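Local coordinates for protein endoglucanase (Uncultured bacterium, PDB 3X17) that hydrolyses internal beta-1,4-glucosidic bonds of cellulose and related glucans as a family 9 glycoside hydrolase, at residues 442-447 / 549-554; 438-443 / 464-469; 383-388 / 404-409; 429-434 / 511-516; 25-30 / 110-115. All coordinates share one frame; numbering follows the deposited sequence.

Contact 1. Residues 442-447 / 549-554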
# COMPACT_ATOMS: atom_id res chain seq x y z
N LYS A 442 -6.31 -0.13 6.45
CA LYS A 442 -7.48 0.13 7.30
C LYS A 442 -8.32 1.29 6.78
O LYS A 442 -9.55 1.28 6.90
CB LYS A 442 -7.08 0.39 8.76
CG LYS A 442 -6.62 -0.85 9.50
CD LYS A 442 -6.06 -0.47 10.91
CE LYS A 442 -5.93 -1.75 11.79
NZ LYS A 442 -5.46 -1.44 13.19
N GLY A 443 -7.66 2.29 6.18
CA GLY A 443 -8.34 3.30 5.40
C GLY A 443 -9.20 2.68 4.31
O GLY A 443 -10.35 3.07 4.10
N MET A 444 -8.62 1.70 3.63
CA MET A 444 -9.33 0.93 2.61
C MET A 444 -10.58 0.22 3.17
O MET A 444 -11.60 0.24 2.53
CB MET A 444 -8.40 -0.07 1.91
CG MET A 444 -9.02 -0.78 0.70
SD MET A 444 -8.04 -2.21 0.18
CE MET A 444 -6.52 -1.42 -0.35
N LEU A 445 -10.51 -0.39 4.35
CA LEU A 445 -11.72 -1.01 4.91
C LEU A 445 -12.82 0.01 5.24
O LEU A 445 -14.01 -0.26 5.01
CB LEU A 445 -11.45 -1.91 6.12
CG LEU A 445 -10.36 -2.99 5.98
CD1 LEU A 445 -10.15 -3.66 7.32
CD2 LEU A 445 -10.68 -3.99 4.87
N LEU A 446 -12.42 1.19 5.73
CA LEU A 446 -13.38 2.30 5.91
C LEU A 446 -14.04 2.67 4.59
O LEU A 446 -15.27 2.75 4.51
CB LEU A 446 -12.70 3.54 6.50
CG LEU A 446 -12.15 3.34 7.91
CD1 LEU A 446 -11.10 4.42 8.23
CD2 LEU A 446 -13.28 3.38 8.94
N LEU A 447 -13.25 2.77 3.52
CA LEU A 447 -13.81 3.10 2.24
C LEU A 447 -14.69 1.99 1.68
O LEU A 447 -15.60 2.27 0.92
CB LEU A 447 -12.73 3.50 1.24
CG LEU A 447 -12.00 4.81 1.53
CD1 LEU A 447 -10.84 5.03 0.55
CD2 LEU A 447 -12.95 6.01 1.55
N LEU A 549 -1.85 2.78 -0.68
CA LEU A 549 -1.64 4.21 -0.90
C LEU A 549 -2.27 4.68 -2.22
O LEU A 549 -2.95 5.70 -2.26
CB LEU A 549 -0.14 4.59 -0.83
CG LEU A 549 0.21 6.05 -1.18
CD1 LEU A 549 -0.55 7.07 -0.29
CD2 LEU A 549 1.74 6.31 -1.15
N VAL A 550 -1.99 3.98 -3.30
CA VAL A 550 -2.62 4.29 -4.58
C VAL A 550 -4.15 4.18 -4.46
O VAL A 550 -4.86 5.03 -4.97
CB VAL A 550 -2.13 3.34 -5.72
CG1 VAL A 550 -3.07 3.41 -6.95
CG2 VAL A 550 -0.70 3.70 -6.13
N PHE A 551 -4.65 3.17 -3.72
CA PHE A 551 -6.10 3.04 -3.52
C PHE A 551 -6.74 4.23 -2.80
O PHE A 551 -7.68 4.86 -3.32
CB PHE A 551 -6.46 1.73 -2.81
CG PHE A 551 -7.96 1.49 -2.69
CD1 PHE A 551 -8.68 2.01 -1.63
CD2 PHE A 551 -8.64 0.78 -3.67
CE1 PHE A 551 -10.05 1.80 -1.52
CE2 PHE A 551 -10.01 0.58 -3.58
CZ PHE A 551 -10.71 1.07 -2.49
N VAL A 552 -6.18 4.60 -1.65
CA VAL A 552 -6.79 5.65 -0.86
C VAL A 552 -6.63 7.01 -1.53
O VAL A 552 -7.59 7.79 -1.61
CB VAL A 552 -6.29 5.65 0.62
CG1 VAL A 552 -7.01 6.73 1.42
CG2 VAL A 552 -6.56 4.30 1.25
N ALA A 553 -5.49 7.20 -2.19
CA ALA A 553 -5.22 8.44 -2.89
C ALA A 553 -6.19 8.58 -4.06
O ALA A 553 -6.69 9.70 -4.34
CB ALA A 553 -3.78 8.46 -3.38
N ALA A 554 -6.46 7.47 -4.74
CA ALA A 554 -7.37 7.52 -5.90
C ALA A 554 -8.80 7.91 -5.48
O ALA A 554 -9.47 8.67 -6.18
CB ALA A 554 -7.37 6.19 -6.64
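Two helices of the (alpha/alpha)6 barrel meet here through Met-444 and Phe-551: helix 435-452 passes helix 543-558 with the segment axes 9.5 Å apart and 42° between their directions. The backbones are closest at Met-444 and Val-552, with CA to CA 6.4 Å. Met-444 lays its side chain across the Phe-551 ring at about a right angle. Its CG rides over one face, offset toward the rim and 3.6 Å from CE1 of Phe-551, which makes a CH-pi contact. The thioether follows as a Met-aromatic contact, SD lying 4.7 Å from the ring centroid of Phe-551. A bend at chi3 (-65°) then sets the methyl CE of Met-444 4.0 Å from CB of Phe-551, back at the root of the ring. Leu-447 slides past the same ring in the opposite direction, its CD1 3.9 Å from Phe-551 CE1. Beside them, CG2 of Val-552 comes within 4.1 Å of the backbone N of Met-444, next to Gly-443. Tyr-201 meets Phe-551 edge-to-face, and Ala-197 and Leu-200 of helix 184-200 also touch it. No hydrogen bond joins the two segments, so their mutual hold is dispersion plus the pi contacts of CG and sulfur with one ring.

Contact 2. Residues 438-443 / 464-469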
# COMPACT_ATOMS: atom_id res chain seq x y z
N GLU A 438 -0.47 -0.77 6.90
CA GLU A 438 -1.59 -1.19 7.74
C GLU A 438 -2.60 -0.05 8.01
O GLU A 438 -3.82 -0.26 7.93
CB GLU A 438 -1.06 -1.78 9.07
CG GLU A 438 -2.14 -2.19 10.05
CD GLU A 438 -1.60 -2.82 11.34
OE1 GLU A 438 -0.50 -3.42 11.33
OE2 GLU A 438 -2.33 -2.77 12.36
N ALA A 439 -2.08 1.16 8.24
CA ALA A 439 -2.94 2.35 8.37
C ALA A 439 -3.76 2.53 7.10
O ALA A 439 -4.98 2.75 7.16
CB ALA A 439 -2.11 3.59 8.61
N LEU A 440 -3.08 2.53 5.97
CA LEU A 440 -3.76 2.84 4.72
C LEU A 440 -4.71 1.71 4.34
O LEU A 440 -5.80 1.96 3.80
CB LEU A 440 -2.75 3.13 3.62
CG LEU A 440 -2.12 4.53 3.63
CD1 LEU A 440 -0.85 4.50 2.77
CD2 LEU A 440 -3.11 5.59 3.08
N ALA A 441 -4.32 0.47 4.62
CA ALA A 441 -5.17 -0.69 4.36
C ALA A 441 -6.44 -0.63 5.22
O ALA A 441 -7.49 -1.09 4.80
CB ALA A 441 -4.42 -1.99 4.64
N LYS A 442 -6.31 -0.13 6.45
CA LYS A 442 -7.48 0.13 7.30
C LYS A 442 -8.32 1.29 6.78
O LYS A 442 -9.55 1.28 6.90
CB LYS A 442 -7.08 0.39 8.76
CG LYS A 442 -6.62 -0.85 9.50
CD LYS A 442 -6.06 -0.47 10.91
CE LYS A 442 -5.93 -1.75 11.79
NZ LYS A 442 -5.46 -1.44 13.19
N GLY A 443 -7.66 2.29 6.18
CA GLY A 443 -8.34 3.30 5.40
C GLY A 443 -9.20 2.68 4.31
O GLY A 443 -10.35 3.07 4.10
N ALA A 464 -7.76 10.79 6.85
CA ALA A 464 -6.82 10.98 7.95
C ALA A 464 -5.59 10.05 7.82
O ALA A 464 -4.55 10.29 8.47
CB ALA A 464 -7.54 10.74 9.27
N GLN A 465 -5.72 8.99 7.04
CA GLN A 465 -4.58 8.07 6.84
C GLN A 465 -3.59 8.63 5.81
O GLN A 465 -2.36 8.52 5.98
CB GLN A 465 -5.04 6.68 6.41
CG GLN A 465 -6.01 6.07 7.37
CD GLN A 465 -5.63 6.36 8.81
OE1 GLN A 465 -4.46 6.17 9.20
NE2 GLN A 465 -6.60 6.86 9.61
N LEU A 466 -4.12 9.28 4.78
CA LEU A 466 -3.29 10.12 3.93
C LEU A 466 -2.63 11.28 4.69
O LEU A 466 -1.43 11.49 4.55
CB LEU A 466 -4.07 10.62 2.72
CG LEU A 466 -4.57 9.57 1.73
CD1 LEU A 466 -5.59 10.19 0.79
CD2 LEU A 466 -3.39 9.08 0.87
N ASP A 467 -3.40 12.04 5.47
CA ASP A 467 -2.79 13.14 6.25
C ASP A 467 -1.65 12.61 7.11
O ASP A 467 -0.64 13.30 7.29
CB ASP A 467 -3.80 13.88 7.15
CG ASP A 467 -4.93 14.59 6.36
OD1 ASP A 467 -4.72 15.01 5.18
OD2 ASP A 467 -6.01 14.78 6.95
N TYR A 468 -1.87 11.45 7.71
CA TYR A 468 -0.92 10.89 8.66
C TYR A 468 0.40 10.49 8.00
O TYR A 468 1.48 10.88 8.48
CB TYR A 468 -1.53 9.70 9.40
CG TYR A 468 -0.50 8.90 10.17
CD1 TYR A 468 -0.11 9.28 11.46
CD2 TYR A 468 -0.00 7.70 9.67
CE1 TYR A 468 0.84 8.53 12.16
CE2 TYR A 468 0.89 6.93 10.39
CZ TYR A 468 1.33 7.36 11.63
OH TYR A 468 2.28 6.63 12.32
N VAL A 469 0.33 9.82 6.85
CA VAL A 469 1.57 9.41 6.18
C VAL A 469 2.23 10.59 5.48
O VAL A 469 3.37 10.47 5.01
CB VAL A 469 1.40 8.24 5.15
CG1 VAL A 469 0.90 6.95 5.82
CG2 VAL A 469 0.53 8.66 3.98
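The flat amide of Gln-465 sits beside Ala-439, whose CB and carbonyl O both lie to one side of the amide plane. At the oxygen end, OE1 of Gln-465 comes 3.5 Å from CB of Ala-439, a methyl that can offer it no hydrogen bond. The nitrogen end is held differently: NE2 donates to Ala-461 O, one turn back in its own helix, and to Gly-423 O. Two carbonyl acceptors on NE2 settle which end of the amide is which, and they leave OE1 buried with no hydrogen-bond partner in the model.

The helices are neighbours along the chain in the (alpha/alpha)6 barrel, 435-452 and 456-469, running nearly antiparallel at 162° with the segment axes 9.2 Å apart. The backbones draw closest at Leu-440 and Gln-465, CA to CA 5.7 Å. The Gln-465 chain is bent at chi2 (-40°), which turns CD off the line of the outgoing chain. Its CG packs 3.5 Å from the carbonyl O of Ala-439, and Gly-443, having no side chain, lets the same CG approach to 4.1 Å from its CA.

Leu-440 slides past Gln-465 in the opposite direction, with CD2 4.0 Å from CB of Gln-465. That methyl also reaches Leu-466, while Leu-549 of helix 543-558 touches both leucines and closes the apolar cluster. On the outer flank, Lys-442 NZ bonds to Pro-425 O and forms a long, weak ion pair with Glu-438. The other branch of Leu-440, CD1, meets Val-469 farther along the opposing helix, 4.3 Å from CG1 of the valine.

Contact 3. Residues 383-388 / 404-409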
# COMPACT_ATOMS: atom_id res chain seq x y z
N GLY A 383 -12.19 -10.41 -1.51
CA GLY A 383 -13.17 -11.39 -1.90
C GLY A 383 -14.52 -11.03 -1.31
O GLY A 383 -15.54 -11.06 -1.99
N TYR A 384 -14.53 -10.71 -0.02
CA TYR A 384 -15.75 -10.22 0.64
C TYR A 384 -16.39 -9.13 -0.21
O TYR A 384 -17.56 -9.21 -0.55
CB TYR A 384 -15.42 -9.64 2.01
CG TYR A 384 -15.40 -10.65 3.12
CD1 TYR A 384 -14.29 -11.46 3.34
CD2 TYR A 384 -16.46 -10.72 4.02
CE1 TYR A 384 -14.26 -12.37 4.42
CE2 TYR A 384 -16.43 -11.59 5.09
CZ TYR A 384 -15.35 -12.43 5.27
OH TYR A 384 -15.36 -13.28 6.36
N PHE A 385 -15.59 -8.13 -0.58
CA PHE A 385 -16.10 -6.94 -1.25
C PHE A 385 -16.59 -7.27 -2.65
O PHE A 385 -17.60 -6.74 -3.09
CB PHE A 385 -15.04 -5.84 -1.29
CG PHE A 385 -15.58 -4.48 -1.71
CD1 PHE A 385 -16.35 -3.71 -0.81
CD2 PHE A 385 -15.37 -4.00 -2.99
CE1 PHE A 385 -16.90 -2.50 -1.21
CE2 PHE A 385 -15.86 -2.76 -3.37
CZ PHE A 385 -16.63 -2.00 -2.48
N ASP A 386 -15.83 -8.10 -3.37
CA ASP A 386 -16.12 -8.35 -4.78
C ASP A 386 -17.32 -9.28 -4.93
O ASP A 386 -18.17 -9.09 -5.80
CB ASP A 386 -14.91 -8.96 -5.50
CG ASP A 386 -13.91 -7.91 -5.92
OD1 ASP A 386 -14.21 -6.70 -5.73
OD2 ASP A 386 -12.79 -8.27 -6.37
N TYR A 387 -17.42 -10.25 -4.04
CA TYR A 387 -18.64 -11.04 -3.93
C TYR A 387 -19.93 -10.19 -3.71
O TYR A 387 -20.87 -10.27 -4.50
CB TYR A 387 -18.52 -12.05 -2.79
CG TYR A 387 -19.67 -13.04 -2.75
CD1 TYR A 387 -20.97 -12.63 -2.41
CD2 TYR A 387 -19.45 -14.40 -2.97
CE1 TYR A 387 -22.02 -13.53 -2.33
CE2 TYR A 387 -20.49 -15.32 -2.87
CZ TYR A 387 -21.78 -14.88 -2.58
OH TYR A 387 -22.82 -15.81 -2.52
N VAL A 388 -19.94 -9.38 -2.64
CA VAL A 388 -21.02 -8.45 -2.35
C VAL A 388 -21.32 -7.49 -3.53
O VAL A 388 -22.47 -7.39 -3.95
CB VAL A 388 -20.79 -7.67 -0.99
CG1 VAL A 388 -21.81 -6.56 -0.83
CG2 VAL A 388 -20.87 -8.64 0.22
N GLN A 404 -22.32 -7.77 6.58
CA GLN A 404 -22.16 -7.55 8.02
C GLN A 404 -20.68 -7.52 8.48
O GLN A 404 -20.28 -6.67 9.29
CB GLN A 404 -22.93 -8.64 8.78
CG GLN A 404 -22.52 -8.79 10.24
CD GLN A 404 -21.87 -10.14 10.56
OE1 GLN A 404 -21.35 -10.34 11.67
NE2 GLN A 404 -21.90 -11.07 9.60
N ARG A 405 -19.86 -8.45 7.98
CA ARG A 405 -18.43 -8.42 8.27
C ARG A 405 -17.73 -7.18 7.72
O ARG A 405 -16.91 -6.56 8.41
CB ARG A 405 -17.75 -9.71 7.82
CG ARG A 405 -18.43 -10.93 8.40
CD ARG A 405 -17.46 -11.94 8.93
NE ARG A 405 -17.87 -12.47 10.23
CZ ARG A 405 -18.72 -13.48 10.42
NH1 ARG A 405 -19.32 -14.09 9.40
NH2 ARG A 405 -18.98 -13.87 11.67
N ILE A 406 -18.14 -6.73 6.54
CA ILE A 406 -17.55 -5.52 5.96
C ILE A 406 -17.84 -4.30 6.84
O ILE A 406 -16.94 -3.49 7.12
CB ILE A 406 -18.03 -5.30 4.52
CG1 ILE A 406 -17.45 -6.37 3.60
CG2 ILE A 406 -17.62 -3.90 4.02
CD1 ILE A 406 -17.99 -6.36 2.17
N LEU A 407 -19.08 -4.19 7.33
CA LEU A 407 -19.46 -3.03 8.13
C LEU A 407 -18.87 -3.08 9.54
O LEU A 407 -18.46 -2.04 10.10
CB LEU A 407 -20.99 -2.85 8.18
CG LEU A 407 -21.68 -2.73 6.80
CD1 LEU A 407 -23.20 -2.82 7.00
CD2 LEU A 407 -21.32 -1.41 6.08
N GLU A 408 -18.80 -4.28 10.09
CA GLU A 408 -18.13 -4.50 11.38
C GLU A 408 -16.61 -4.16 11.31
O GLU A 408 -16.09 -3.48 12.18
CB GLU A 408 -18.40 -5.93 11.90
CG GLU A 408 -17.72 -6.29 13.21
CD GLU A 408 -18.05 -5.33 14.37
OE1 GLU A 408 -19.12 -4.67 14.32
OE2 GLU A 408 -17.23 -5.23 15.32
N GLY A 409 -15.95 -4.56 10.22
CA GLY A 409 -14.52 -4.26 10.04
C GLY A 409 -14.23 -2.76 10.05
O GLY A 409 -13.40 -2.26 10.82
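Tyr-384 and Arg-405 lean across one another on a slant, the phenol ring and the guanidinium turned 80° apart, so there is no stacking of the two flat groups. What touches is the aliphatic part of the arginine. CB of Arg-405 lies 3.6 Å from CE2 of Tyr-384, CG follows the same ring atom, and CD ends 3.6 Å from the tyrosine OH. The bend at chi2 (-135°) sets CD beside the phenol oxygen, and from there NE leads away from it. The hydroxyl itself is hydrogen-bonded to Pro-369 O.

Ile-406 packs on the same side of the ring plane, nearer the backbone end of the tyrosine, where its CG1 comes to 4.2 Å from CB of Tyr-384. Its terminal CD1 rests against the opposing helix itself, 4.0 Å from the carbonyl O of Tyr-384 and equally near CA of Phe-385. Helices 381-390 and 396-418, successive in the family 9 (alpha/alpha)6 barrel domain, meet here at 131°, with their segment axes 10.3 Å apart, and Ile-406 reaches across to the backbone of the other helix.

Val-388 approaches Ile-406 tip to tip, CG2 of the valine 4.2 Å from CD1 of the isoleucine. From the flank Phe-385 adds its CD1, 4.3 Å from the same methyl, while its ring is stacked with Phe-448 of helix 435-452. Tyr-371 meets the Tyr-384 ring edge-to-face and also touches Ile-406. The side chain of Tyr-384 lies about 12 Å from a bound calcium ion.

Contact 4. Residues 429-434 / 511-516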
# COMPACT_ATOMS: atom_id res chain seq x y z
N GLY A 429 2.16 -0.39 21.23
CA GLY A 429 2.31 -1.83 21.42
C GLY A 429 1.94 -2.60 20.17
O GLY A 429 2.24 -3.79 20.06
N SER A 430 1.29 -1.95 19.21
CA SER A 430 0.88 -2.69 18.01
C SER A 430 1.48 -2.17 16.72
O SER A 430 0.98 -2.49 15.63
CB SER A 430 -0.66 -2.76 17.89
OG SER A 430 -1.19 -3.73 18.78
N PHE A 431 2.50 -1.32 16.82
CA PHE A 431 3.20 -0.85 15.61
C PHE A 431 4.18 -1.90 15.10
O PHE A 431 5.19 -2.17 15.73
CB PHE A 431 3.93 0.47 15.89
CG PHE A 431 3.02 1.65 15.99
CD1 PHE A 431 2.28 1.88 17.15
CD2 PHE A 431 2.77 2.45 14.88
CE1 PHE A 431 1.37 2.94 17.23
CE2 PHE A 431 1.89 3.55 14.96
CZ PHE A 431 1.21 3.80 16.13
N HIS A 432 3.85 -2.50 13.97
CA HIS A 432 4.69 -3.53 13.38
C HIS A 432 5.35 -3.01 12.10
O HIS A 432 5.02 -1.95 11.57
CB HIS A 432 3.87 -4.79 13.06
CG HIS A 432 3.06 -5.30 14.21
ND1 HIS A 432 1.68 -5.38 14.18
CD2 HIS A 432 3.43 -5.69 15.45
CE1 HIS A 432 1.24 -5.83 15.35
NE2 HIS A 432 2.29 -6.01 16.14
N TRP A 433 6.25 -3.83 11.57
CA TRP A 433 6.90 -3.58 10.30
C TRP A 433 5.83 -3.37 9.21
O TRP A 433 5.04 -4.26 8.98
CB TRP A 433 7.69 -4.83 9.95
CG TRP A 433 8.73 -4.68 8.93
CD1 TRP A 433 8.79 -3.77 7.93
CD2 TRP A 433 9.83 -5.58 8.72
NE1 TRP A 433 9.89 -4.01 7.12
CE2 TRP A 433 10.54 -5.12 7.60
CE3 TRP A 433 10.26 -6.75 9.36
CZ2 TRP A 433 11.70 -5.74 7.14
CZ3 TRP A 433 11.41 -7.37 8.91
CH2 TRP A 433 12.10 -6.88 7.79
N GLY A 434 5.80 -2.21 8.58
CA GLY A 434 4.74 -1.88 7.62
C GLY A 434 3.52 -1.20 8.24
O GLY A 434 2.44 -1.17 7.63
N PRO A 511 6.82 3.61 11.52
CA PRO A 511 7.04 3.29 12.93
C PRO A 511 6.79 1.83 13.25
O PRO A 511 5.83 1.22 12.73
CB PRO A 511 6.00 4.15 13.67
CG PRO A 511 5.72 5.29 12.78
CD PRO A 511 6.14 4.91 11.36
N ASN A 512 7.65 1.29 14.11
CA ASN A 512 7.71 -0.14 14.38
C ASN A 512 8.17 -0.32 15.82
O ASN A 512 9.21 0.23 16.23
CB ASN A 512 8.70 -0.78 13.38
CG ASN A 512 8.85 -2.29 13.55
OD1 ASN A 512 8.37 -2.88 14.52
ND2 ASN A 512 9.58 -2.91 12.63
N ASP A 513 7.35 -1.02 16.61
CA ASP A 513 7.67 -1.27 18.00
C ASP A 513 8.76 -2.33 18.15
O ASP A 513 9.33 -2.48 19.24
CB ASP A 513 6.41 -1.72 18.76
CG ASP A 513 5.51 -0.55 19.19
OD1 ASP A 513 6.04 0.45 19.72
OD2 ASP A 513 4.28 -0.63 18.97
N HIS A 514 8.99 -3.13 17.11
CA HIS A 514 9.82 -4.32 17.25
C HIS A 514 11.03 -4.26 16.34
O HIS A 514 11.03 -4.87 15.27
CB HIS A 514 9.02 -5.61 17.00
CG HIS A 514 7.80 -5.74 17.87
ND1 HIS A 514 6.53 -5.45 17.41
CD2 HIS A 514 7.68 -5.95 19.20
CE1 HIS A 514 5.67 -5.55 18.41
NE2 HIS A 514 6.35 -5.83 19.52
N PRO A 515 12.08 -3.55 16.77
CA PRO A 515 13.27 -3.29 15.97
C PRO A 515 14.09 -4.54 15.61
O PRO A 515 14.10 -5.50 16.36
CB PRO A 515 14.12 -2.39 16.87
CG PRO A 515 13.63 -2.64 18.27
CD PRO A 515 12.17 -2.97 18.12
N GLN A 516 14.88 -4.41 14.54
CA GLN A 516 15.74 -5.46 14.03
C GLN A 516 17.15 -4.91 13.86
O GLN A 516 18.08 -5.65 13.62
CB GLN A 516 15.29 -5.91 12.64
CG GLN A 516 13.87 -6.41 12.61
CD GLN A 516 13.76 -7.78 11.98
OE1 GLN A 516 12.74 -8.45 12.15
NE2 GLN A 516 14.78 -8.19 11.22
O HOH W 1 4.36 1.71 21.87
O HOH W 2 5.00 -4.62 21.54
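Asp-513 and Phe-431 bond to each other twice. The backbone N of Asp-513 donates to Phe-431 O at 2.6 Å and almost straight (171°); in return Phe-431 N donates to Asp-513 OD2 at 2.9 Å, reaching that oxygen on its anti side and 30° out of the carboxylate plane. Gly-429 N adds a weak bond to the same OD2. The other carboxylate oxygen, OD1, accepts from Gly-525 N and from a water that also sits, weakly, on Gly-429 N. A second water bridges Gly-429 O and His-514 NE2.

Next to this, Asn-512 OD1 accepts from His-514 N at 2.7 Å, an Asx turn within the irregular segment 511-516. The imidazoles of His-432 and His-514 lie side by side pointing the same way, rim to rim, with centroids 5.6 Å apart. Gln-516 crosses Trp-433 at about a right angle, OE1 3.7 Å from CZ3 of the indole, and NE2 bonds to Tyr-536 OH.

Deeper in, Phe-431 CD2 packs 3.8 Å from Pro-511 CB. Both side chains rest on Tyr-468 of helix 456-469, while Gly-434, at the N-cap position, leads straight into helix 435-452.

Contact 5. Residues 25-30 / 110-115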
# COMPACT_ATOMS: atom_id res chain seq x y z
N TYR A 25 -4.39 19.87 0.84
CA TYR A 25 -5.80 19.51 1.05
C TYR A 25 -6.61 19.84 -0.19
O TYR A 25 -6.37 20.86 -0.83
CB TYR A 25 -6.37 20.27 2.25
CG TYR A 25 -5.59 20.09 3.55
CD1 TYR A 25 -4.49 20.89 3.83
CD2 TYR A 25 -5.97 19.14 4.49
CE1 TYR A 25 -3.75 20.72 4.98
CE2 TYR A 25 -5.24 18.98 5.69
CZ TYR A 25 -4.14 19.79 5.92
OH TYR A 25 -3.38 19.64 7.07
N HIS A 26 -7.55 18.96 -0.53
CA HIS A 26 -8.52 19.27 -1.57
C HIS A 26 -9.54 20.28 -1.03
O HIS A 26 -9.88 20.26 0.15
CB HIS A 26 -9.23 17.99 -2.02
CG HIS A 26 -10.20 18.20 -3.14
ND1 HIS A 26 -9.86 18.04 -4.47
CD2 HIS A 26 -11.49 18.62 -3.14
CE1 HIS A 26 -10.91 18.31 -5.23
NE2 HIS A 26 -11.91 18.65 -4.45
N PRO A 27 -10.06 21.17 -1.90
CA PRO A 27 -10.98 22.19 -1.36
C PRO A 27 -12.22 21.61 -0.65
O PRO A 27 -12.67 22.18 0.35
CB PRO A 27 -11.37 22.99 -2.60
CG PRO A 27 -10.23 22.78 -3.60
CD PRO A 27 -9.58 21.47 -3.26
N ALA A 28 -12.69 20.45 -1.07
CA ALA A 28 -13.97 19.96 -0.57
C ALA A 28 -13.87 19.22 0.76
O ALA A 28 -14.87 18.76 1.30
CB ALA A 28 -14.66 19.09 -1.61
N THR A 29 -12.66 19.01 1.26
CA THR A 29 -12.51 18.06 2.34
C THR A 29 -12.28 18.76 3.64
O THR A 29 -11.87 19.93 3.66
CB THR A 29 -11.37 17.05 2.07
OG1 THR A 29 -10.10 17.65 2.39
CG2 THR A 29 -11.38 16.62 0.60
N PRO A 30 -12.50 18.05 4.75
CA PRO A 30 -12.04 18.51 6.06
C PRO A 30 -10.54 18.76 6.07
O PRO A 30 -9.82 18.14 5.30
CB PRO A 30 -12.41 17.37 7.01
CG PRO A 30 -13.41 16.51 6.22
CD PRO A 30 -13.05 16.68 4.78
N PHE A 110 1.97 24.32 2.30
CA PHE A 110 1.13 23.28 1.72
C PHE A 110 0.16 23.93 0.74
O PHE A 110 -0.04 25.14 0.76
CB PHE A 110 0.37 22.53 2.81
CG PHE A 110 -0.57 23.40 3.60
CD1 PHE A 110 -1.87 23.62 3.16
CD2 PHE A 110 -0.12 24.05 4.76
CE1 PHE A 110 -2.74 24.43 3.89
CE2 PHE A 110 -1.00 24.85 5.51
CZ PHE A 110 -2.31 25.04 5.08
N ALA A 111 -0.42 23.14 -0.14
CA ALA A 111 -1.34 23.68 -1.14
C ALA A 111 -2.79 23.37 -0.80
O ALA A 111 -3.08 22.36 -0.18
CB ALA A 111 -0.99 23.15 -2.56
N ILE A 112 -3.69 24.25 -1.21
CA ILE A 112 -5.08 23.85 -1.37
C ILE A 112 -5.40 23.81 -2.85
O ILE A 112 -5.00 24.69 -3.60
CB ILE A 112 -6.05 24.78 -0.62
CG1 ILE A 112 -5.86 24.59 0.89
CG2 ILE A 112 -7.48 24.46 -0.99
CD1 ILE A 112 -5.97 25.85 1.71
N GLY A 113 -5.97 22.70 -3.30
CA GLY A 113 -6.00 22.35 -4.71
C GLY A 113 -6.26 20.86 -4.86
O GLY A 113 -6.49 20.17 -3.87
N PRO A 114 -6.22 20.35 -6.10
CA PRO A 114 -6.46 18.93 -6.36
C PRO A 114 -5.22 18.07 -6.01
O PRO A 114 -4.62 17.44 -6.88
CB PRO A 114 -6.77 18.90 -7.85
CG PRO A 114 -5.92 20.03 -8.42
CD PRO A 114 -5.93 21.11 -7.34
N VAL A 115 -4.83 18.09 -4.75
CA VAL A 115 -3.49 17.65 -4.40
C VAL A 115 -3.28 16.14 -4.56
O VAL A 115 -2.15 15.68 -4.66
CB VAL A 115 -3.11 18.08 -2.97
CG1 VAL A 115 -3.14 19.61 -2.87
CG2 VAL A 115 -4.05 17.44 -1.94
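Tyr-25 pairs with Ile-112 in a parallel bridge, its N donating to Ala-111 O at 3.0 Å and its O accepting from Gly-113 N at 3.1 Å.

The tyrosine ring turns its edge to the face of Phe-110 in an offset edge-to-face pair, planes at 83° and centroids 5.5 Å apart. CD1 of Tyr-25 meets CD1 of Phe-110 at 3.8 Å, and CE1 lies over the phenylalanine face. Phe-110 reaches this place with CG between its backbone N and carbonyl carbon (chi1 62°). The phenol OH bonds to Asn-21 N. Beneath the rings, Tyr-25 O also takes a CA-H...O contact from Ile-112, and a second one follows where His-26 CA faces Gly-113 O at 3.2 Å.

Strands 24-25 and 110-112 belong to the mixed sheet of the N-terminal Ig-like domain, with 24-25 outermost and an inverse gamma turn centred on Pro-114 between strand 110-112 and the helix that follows. Asp-467 and Leu-463 of helix 456-469 touch Tyr-25 and Thr-29, so this edge lies against the family 9 catalytic domain.

Past the bridge the first segment turns too, His-26 to Thr-29 forming a type I turn. Pro-27 slides past Ile-112 in the opposite direction, CG 4.1 Å from CG2 of the isoleucine, with its CD near Gly-113 O. Beyond the gamma turn Val-115 brings CG2 to 3.7 Å from the N of Tyr-25.

Overall arrangement
Along the chain, contact 5 closes first, in the Ig-like sheet, then contact 3; contact 2 is nested inside the loop closed by contact 4, and contacts 1 and 4 alternate. Contacts 1 and 2 share Lys-442 and Gly-443 on helix 435-452, and their centres lie 7 Å apart with Leu-440, Leu-466, Leu-549 and Val-552 touching. Helix 456-469 takes part in contact 2 and touches two others: Tyr-468 meets contact 4, and Asp-467 meets Tyr-25 of contact 5. Contact 3, on helices 381-390 and 396-418, lies about 15 Å from contact 1 and 30 Å from contact 5, centre to centre. Barrel core, loops and Ig-like domain thus all border on helix 456-469.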